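PDB 5XEA: envelope glycoprotein from Thogoto virus, which probably attaches the virus to its host-cell receptor and later drives fusion of the virion with the host membrane. Local coordinates for residues P75-D78 against E79-W83; F310-L313 against S314-L317; F425-K428 against S429-A432. One frame throughout, in Å; residues are numbered along the deposited sequence.

Interaction 1 (P75-D78 against E79-W83); sequences PSRD and ELLLW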
loop_
_atom_site.group_PDB
_atom_site.type_symbol
_atom_site.label_atom_id
_atom_site.label_comp_id
_atom_site.label_asym_id
_atom_site.label_seq_id
_atom_site.Cartn_x
_atom_site.Cartn_y
_atom_site.Cartn_z
ATOM N N PRO B 75 -24.156 -27.273 3.571
ATOM C CA PRO B 75 -23.879 -28.543 2.882
ATOM C C PRO B 75 -22.832 -29.361 3.618
ATOM O O PRO B 75 -21.911 -28.828 4.239
ATOM C CB PRO B 75 -23.382 -28.106 1.498
ATOM C CG PRO B 75 -22.870 -26.701 1.699
ATOM C CD PRO B 75 -23.696 -26.098 2.796
ATOM N N SER B 76 -23.019 -30.674 3.576
ATOM C CA SER B 76 -22.010 -31.617 4.022
ATOM C C SER B 76 -20.801 -31.560 3.089
ATOM O O SER B 76 -20.850 -30.999 1.989
ATOM C CB SER B 76 -22.579 -33.033 4.033
ATOM O OG SER B 76 -22.823 -33.425 2.692
ATOM N N ARG B 77 -19.704 -32.170 3.528
ATOM C CA ARG B 77 -18.509 -32.190 2.685
ATOM C C ARG B 77 -18.793 -32.848 1.338
ATOM O O ARG B 77 -18.418 -32.320 0.286
ATOM C CB ARG B 77 -17.371 -32.897 3.414
ATOM C CG ARG B 77 -16.090 -32.980 2.624
ATOM C CD ARG B 77 -15.023 -33.607 3.482
ATOM N NE ARG B 77 -13.702 -33.553 2.876
ATOM C CZ ARG B 77 -12.563 -33.511 3.558
ATOM N NH1 ARG B 77 -12.575 -33.509 4.877
ATOM N NH2 ARG B 77 -11.420 -33.452 2.904
ATOM N N ASP B 78 -19.480 -33.995 1.352
ATOM C CA ASP B 78 -19.841 -34.669 0.107
ATOM C C ASP B 78 -20.736 -33.799 -0.766
ATOM O O ASP B 78 -20.552 -33.738 -1.989
ATOM C CB ASP B 78 -20.536 -35.991 0.422
ATOM C CG ASP B 78 -19.621 -36.981 1.115
ATOM O OD1 ASP B 78 -18.403 -36.962 0.836
ATOM O OD2 ASP B 78 -20.130 -37.775 1.932
ATOM N N GLU B 79 -21.730 -33.134 -0.157
ATOM C CA GLU B 79 -22.554 -32.192 -0.906
ATOM C C GLU B 79 -21.694 -31.091 -1.506
ATOM O O GLU B 79 -21.790 -30.791 -2.700
ATOM C CB GLU B 79 -23.638 -31.589 -0.001
ATOM C CG GLU B 79 -24.822 -32.503 0.294
ATOM C CD GLU B 79 -25.940 -31.796 1.062
ATOM O OE1 GLU B 79 -25.786 -31.546 2.278
ATOM O OE2 GLU B 79 -26.968 -31.481 0.434
ATOM N N LEU B 80 -20.843 -30.477 -0.684
ATOM C CA LEU B 80 -20.023 -29.361 -1.152
ATOM C C LEU B 80 -19.182 -29.766 -2.356
ATOM O O LEU B 80 -19.113 -29.037 -3.357
ATOM C CB LEU B 80 -19.135 -28.857 -0.012
ATOM C CG LEU B 80 -18.575 -27.447 -0.186
ATOM C CD1 LEU B 80 -19.638 -26.539 -0.753
ATOM C CD2 LEU B 80 -18.079 -26.918 1.141
ATOM N N LEU B 81 -18.559 -30.946 -2.285
ATOM C CA LEU B 81 -17.797 -31.467 -3.414
ATOM C C LEU B 81 -18.654 -31.539 -4.674
ATOM O O LEU B 81 -18.229 -31.112 -5.754
ATOM C CB LEU B 81 -17.216 -32.838 -3.063
ATOM C CG LEU B 81 -15.908 -32.797 -2.263
ATOM C CD1 LEU B 81 -15.591 -34.147 -1.633
ATOM C CD2 LEU B 81 -14.742 -32.332 -3.138
ATOM N N LEU B 82 -19.883 -32.049 -4.553
ATOM C CA LEU B 82 -20.747 -32.131 -5.724
ATOM C C LEU B 82 -21.169 -30.744 -6.190
ATOM O O LEU B 82 -21.258 -30.488 -7.397
ATOM C CB LEU B 82 -21.964 -33.004 -5.416
ATOM C CG LEU B 82 -23.050 -33.083 -6.495
ATOM C CD1 LEU B 82 -22.485 -33.516 -7.839
ATOM C CD2 LEU B 82 -24.185 -34.020 -6.048
ATOM N N TRP B 83 -21.424 -29.831 -5.246
ATOM C CA TRP B 83 -21.777 -28.466 -5.624
ATOM C C TRP B 83 -20.649 -27.809 -6.403
ATOM O O TRP B 83 -20.882 -27.176 -7.438
ATOM C CB TRP B 83 -22.100 -27.627 -4.384
ATOM C CG TRP B 83 -23.382 -27.969 -3.656
ATOM C CD1 TRP B 83 -24.147 -29.101 -3.792
ATOM C CD2 TRP B 83 -24.031 -27.161 -2.662
ATOM N NE1 TRP B 83 -25.228 -29.039 -2.938
ATOM C CE2 TRP B 83 -25.183 -27.858 -2.241
ATOM C CE3 TRP B 83 -23.751 -25.914 -2.091
ATOM C CZ2 TRP B 83 -26.049 -27.353 -1.270
ATOM C CZ3 TRP B 83 -24.616 -25.410 -1.124
ATOM C CH2 TRP B 83 -25.754 -26.131 -0.729
#

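Interaction 2 (F310-L313 against S314-L317); sequences FRQL and SEIL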
loop_
_atom_site.group_PDB
_atom_site.type_symbol
_atom_site.label_atom_id
_atom_site.label_comp_id
_atom_site.label_asym_id
_atom_site.label_seq_id
_atom_site.Cartn_x
_atom_site.Cartn_y
_atom_site.Cartn_z
ATOM N N PHE B 310 36.354 12.300 -9.312
ATOM C CA PHE B 310 36.893 12.133 -10.658
ATOM C C PHE B 310 37.421 13.444 -11.214
ATOM O O PHE B 310 38.484 13.469 -11.853
ATOM C CB PHE B 310 35.834 11.543 -11.573
ATOM C CG PHE B 310 35.563 10.102 -11.284
ATOM C CD1 PHE B 310 36.510 9.137 -11.600
ATOM C CD2 PHE B 310 34.387 9.711 -10.670
ATOM C CE1 PHE B 310 36.284 7.807 -11.316
ATOM C CE2 PHE B 310 34.152 8.385 -10.389
ATOM C CZ PHE B 310 35.110 7.426 -10.711
ATOM N N ARG B 311 36.702 14.542 -10.972
ATOM C CA ARG B 311 37.221 15.853 -11.334
ATOM C C ARG B 311 38.589 16.071 -10.710
ATOM O O ARG B 311 39.532 16.481 -11.388
ATOM C CB ARG B 311 36.260 16.956 -10.889
ATOM C CG ARG B 311 36.832 18.362 -11.098
ATOM C CD ARG B 311 36.131 19.415 -10.214
ATOM N NE ARG B 311 36.141 19.006 -8.814
ATOM C CZ ARG B 311 37.220 18.965 -8.031
ATOM N NH1 ARG B 311 38.418 19.320 -8.494
ATOM N NH2 ARG B 311 37.106 18.555 -6.774
ATOM N N GLN B 312 38.710 15.783 -9.410
ATOM C CA GLN B 312 39.959 16.008 -8.701
ATOM C C GLN B 312 41.059 15.079 -9.207
ATOM O O GLN B 312 42.198 15.520 -9.423
ATOM C CB GLN B 312 39.749 15.809 -7.205
ATOM C CG GLN B 312 40.957 16.114 -6.351
ATOM C CD GLN B 312 41.157 17.607 -6.173
ATOM O OE1 GLN B 312 40.292 18.397 -6.538
ATOM N NE2 GLN B 312 42.306 18.001 -5.622
ATOM N N LEU B 313 40.742 13.790 -9.407
ATOM C CA LEU B 313 41.751 12.867 -9.936
ATOM C C LEU B 313 42.235 13.303 -11.309
ATOM O O LEU B 313 43.429 13.204 -11.610
ATOM C CB LEU B 313 41.213 11.443 -9.997
ATOM C CG LEU B 313 41.092 10.773 -8.617
ATOM C CD1 LEU B 313 40.479 9.391 -8.764
ATOM C CD2 LEU B 313 42.452 10.691 -7.903
ATOM N N SER B 314 41.330 13.807 -12.155
ATOM C CA SER B 314 41.760 14.244 -13.476
ATOM C C SER B 314 42.704 15.434 -13.380
ATOM O O SER B 314 43.583 15.582 -14.231
ATOM C CB SER B 314 40.562 14.594 -14.357
ATOM O OG SER B 314 40.102 15.888 -14.048
ATOM N N GLU B 315 42.550 16.276 -12.351
ATOM C CA GLU B 315 43.476 17.392 -12.172
ATOM C C GLU B 315 44.839 16.905 -11.693
ATOM O O GLU B 315 45.878 17.364 -12.181
ATOM C CB GLU B 315 42.893 18.410 -11.191
ATOM C CG GLU B 315 41.547 18.989 -11.646
ATOM C CD GLU B 315 40.906 19.913 -10.615
ATOM O OE1 GLU B 315 41.526 20.162 -9.560
ATOM O OE2 GLU B 315 39.774 20.392 -10.861
ATOM N N ILE B 316 44.853 15.983 -10.729
ATOM C CA ILE B 316 46.104 15.408 -10.244
ATOM C C ILE B 316 46.823 14.669 -11.364
ATOM O O ILE B 316 48.012 14.895 -11.616
ATOM C CB ILE B 316 45.834 14.481 -9.047
ATOM C CG1 ILE B 316 45.253 15.288 -7.887
ATOM C CG2 ILE B 316 47.115 13.714 -8.662
ATOM C CD1 ILE B 316 44.749 14.438 -6.736
ATOM N N LEU B 317 46.106 13.783 -12.063
ATOM C CA LEU B 317 46.737 13.012 -13.131
ATOM C C LEU B 317 47.266 13.911 -14.237
ATOM O O LEU B 317 48.345 13.652 -14.779
ATOM C CB LEU B 317 45.767 11.989 -13.701
ATOM C CG LEU B 317 45.731 10.674 -12.930
ATOM C CD1 LEU B 317 44.554 9.806 -13.380
ATOM C CD2 LEU B 317 47.074 9.949 -13.122
#

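Interaction 3 (F425-K428 against S429-A432); sequences FVVK and SKDA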
loop_
_atom_site.group_PDB
_atom_site.type_symbol
_atom_site.label_atom_id
_atom_site.label_comp_id
_atom_site.label_asym_id
_atom_site.label_seq_id
_atom_site.Cartn_x
_atom_site.Cartn_y
_atom_site.Cartn_z
ATOM N N PHE B 425 -17.504 -13.467 -1.490
ATOM C CA PHE B 425 -18.745 -14.212 -1.725
ATOM C C PHE B 425 -19.537 -14.392 -0.439
ATOM O O PHE B 425 -20.775 -14.360 -0.450
ATOM C CB PHE B 425 -18.408 -15.580 -2.332
ATOM C CG PHE B 425 -19.618 -16.452 -2.681
ATOM C CD1 PHE B 425 -20.356 -16.214 -3.833
ATOM C CD2 PHE B 425 -19.938 -17.560 -1.907
ATOM C CE1 PHE B 425 -21.442 -17.024 -4.177
ATOM C CE2 PHE B 425 -21.024 -18.391 -2.247
ATOM C CZ PHE B 425 -21.771 -18.125 -3.380
ATOM N N VAL B 426 -18.843 -14.623 0.676
ATOM C CA VAL B 426 -19.528 -14.811 1.958
ATOM C C VAL B 426 -20.236 -13.528 2.382
ATOM O O VAL B 426 -21.371 -13.562 2.877
ATOM C CB VAL B 426 -18.518 -15.276 3.025
ATOM C CG1 VAL B 426 -19.201 -15.447 4.395
ATOM C CG2 VAL B 426 -17.787 -16.542 2.551
ATOM N N VAL B 427 -19.568 -12.380 2.209
ATOM C CA VAL B 427 -20.141 -11.082 2.575
ATOM C C VAL B 427 -21.316 -10.742 1.672
ATOM O O VAL B 427 -22.357 -10.264 2.145
ATOM C CB VAL B 427 -19.061 -9.977 2.503
ATOM C CG1 VAL B 427 -19.649 -8.589 2.924
ATOM C CG2 VAL B 427 -17.851 -10.332 3.347
ATOM N N LYS B 428 -21.167 -10.967 0.360
ATOM C CA LYS B 428 -22.280 -10.778 -0.575
ATOM C C LYS B 428 -23.479 -11.648 -0.211
ATOM O O LYS B 428 -24.634 -11.230 -0.366
ATOM C CB LYS B 428 -21.826 -11.088 -2.008
ATOM C CG LYS B 428 -20.908 -10.023 -2.609
ATOM C CD LYS B 428 -20.310 -10.455 -3.957
ATOM C CE LYS B 428 -19.142 -9.531 -4.338
ATOM N NZ LYS B 428 -18.354 -10.042 -5.502
ATOM N N SER B 429 -23.233 -12.880 0.232
ATOM C CA SER B 429 -24.347 -13.730 0.656
ATOM C C SER B 429 -25.081 -13.110 1.848
ATOM O O SER B 429 -26.321 -13.064 1.882
ATOM C CB SER B 429 -23.823 -15.126 0.999
ATOM O OG SER B 429 -24.844 -15.895 1.625
ATOM N N LYS B 430 -24.317 -12.609 2.827
ATOM C CA LYS B 430 -24.905 -11.925 3.981
ATOM C C LYS B 430 -25.667 -10.682 3.558
ATOM O O LYS B 430 -26.767 -10.424 4.056
ATOM C CB LYS B 430 -23.812 -11.540 4.996
ATOM C CG LYS B 430 -24.342 -10.612 6.126
ATOM C CD LYS B 430 -23.284 -9.689 6.723
ATOM C CE LYS B 430 -22.637 -8.817 5.656
ATOM N NZ LYS B 430 -22.115 -7.558 6.224
ATOM N N ASP B 431 -25.083 -9.873 2.668
ATOM C CA ASP B 431 -25.746 -8.644 2.239
ATOM C C ASP B 431 -27.041 -8.950 1.511
ATOM O O ASP B 431 -28.053 -8.256 1.692
ATOM C CB ASP B 431 -24.829 -7.831 1.324
ATOM C CG ASP B 431 -23.617 -7.270 2.050
ATOM O OD1 ASP B 431 -22.583 -7.042 1.380
ATOM O OD2 ASP B 431 -23.699 -7.045 3.278
ATOM N N ALA B 432 -27.019 -9.973 0.662
ATOM C CA ALA B 432 -28.214 -10.358 -0.078
ATOM C C ALA B 432 -29.307 -10.880 0.853
ATOM O O ALA B 432 -30.492 -10.649 0.612
ATOM C CB ALA B 432 -27.839 -11.410 -1.126
#

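Interaction 1 (P75-D78 against E79-W83)
Ser76 and Glu79 form a capping box at the N-terminus of helix 77-86, with Pro75 just ahead of it, packed against Trp83 and Leu80. Ser76 OG accepts from Glu79 N at 3.1 Å, a capping bond that the serine can make because its hydroxyl sits between its own N and carbonyl carbon (chi1 68°). The return bond runs from Ser76 N to Glu79 OE1, 3.2 Å long and almost straight at 172°; it meets the oxygen on the anti side, somewhat out of the carboxylate plane. The other oxygen, OE2, makes a salt bridge with Arg47 of strand 40-56, so the carboxylate ties the helix start to the sheet as well as to the cap. Packing is tightest on the side of Pro75. Its CB lies over one face of the Trp83 six-membered ring, 3.8 Å from the centroid and 11° off the normal, a CH-pi contact, while Leu80 CD1 approaches Pro75 CG at 4.1 Å. Leu80 also packs on Ser188 and Leu190 of strand 187-192, and the Trp83 ring meets that of Trp116 with the planes nearly perpendicular. The side of Asp78, Leu81 and Leu82 is the loose one, exposed to solvent, and between the two segments it is held mainly by backbone bonds, Leu81 N to Arg77 O at 2.9 Å and Leu82 N to Asp78 O at 3.1 Å. Beside it Arg77 runs out fully extended, touching Pro179. On the packed side the closest approach of proline to indole is Pro75 CG to Trp83 CZ3, 3.6 Å.

Interaction 2 (F310-L313 against S314-L317)
Residues 310-317 are two consecutive turns of the long helix 282-327, bonded i to i+4 from Ser314 N to Phe310 O through Leu317 N to Leu313 O, the latter 2.8 Å. Arg311 O takes two donors from the same face of its plane: Glu315 N, and Ser314 OG at 2.8 Å, a hydroxyl that folds back on the preceding turn because chi1 is 81°. The same OG also bonds Tyr16 N of the second subunit. Arg311 bends at its third torsion (53°), which brings the guanidinium to the Glu315 carboxylate one turn on. NH1 reaches Glu315 OE2 at 2.9 Å in an i to i+4 salt bridge; the oxygen lies in the guanidinium plane, but the nitrogen comes from above the carboxylate, the two planes being 57° apart. NH1 and NH2 together grip Gln312 OE1 end-on, NH1 at 2.9 Å, while Gln312 NE2 bonds Ile397 O of the second subunit. Phe310 meets Phe310 of both other subunits edge-to-face. Holding OE1 on arginine probably fixes the amide's rotation, presenting NE2 to the neighbouring chain, and the positive guanidinium would be expected to favour an ionised Glu315.

Interaction 3 (F425-K428 against S429-A432)
Val427 CG1 lies 3.7 Å from Asp431 OD1 and 4.1 Å from Lys430 CE, the three side chains lying side by side and pointing the same way from the helix. These are van der Waals contacts, of a methyl with a carboxylate oxygen and of a methyl with the lysine methylene. Charge pairing joins the two polar neighbours of the valine: Lys430 bends at its third torsion (57°) and brings NZ to 3.4 Å from Asp431 OD2, a long salt bridge between consecutive residues. Helix 421-437 lies over the antiparallel sheet that includes strands 133-156 and 187-192, where Phe425 packs on Phe187 and Thr145, Val426 on Phe187 and Tyr189, and the buried Ser429 on Phe187. Backbone hydrogen bonds link every residue of 425-428 to the one four places on, Ser429 N to Phe425 O at 2.9 Å and Asp431 N to Val427 O at 2.8 Å among them. A further polar tie leaves the segments from a main-chain oxygen, Ser429 O accepting from Arg141 NH2 of strand 133-156. Lys430 also packs on Gln435 of the second subunit.

Overall arrangement
Along the chain, interactions 1, 2 and 3 follow in series, interaction 1 at the start of helix 77-86, interactions 2 and 3 inside helices 282-327 and 421-437. Interactions 1 and 3 lie on the same side of the chain's centre, their own centres 19 Å apart and their nearest atoms about 8 Å. Both meet strand 187-192 of the eight-stranded sheet, interaction 1 at Ser188 and Leu190, interaction 3 at Phe187 and Tyr189, an alternation consistent with helices on opposite faces. Interaction 2 sits across the chain's centre, its centre 78 Å from that of interaction 1 and 71 Å from that of interaction 3, where three copies meet. This elongated layout is consistent with a trimeric gp64-type fusion protein.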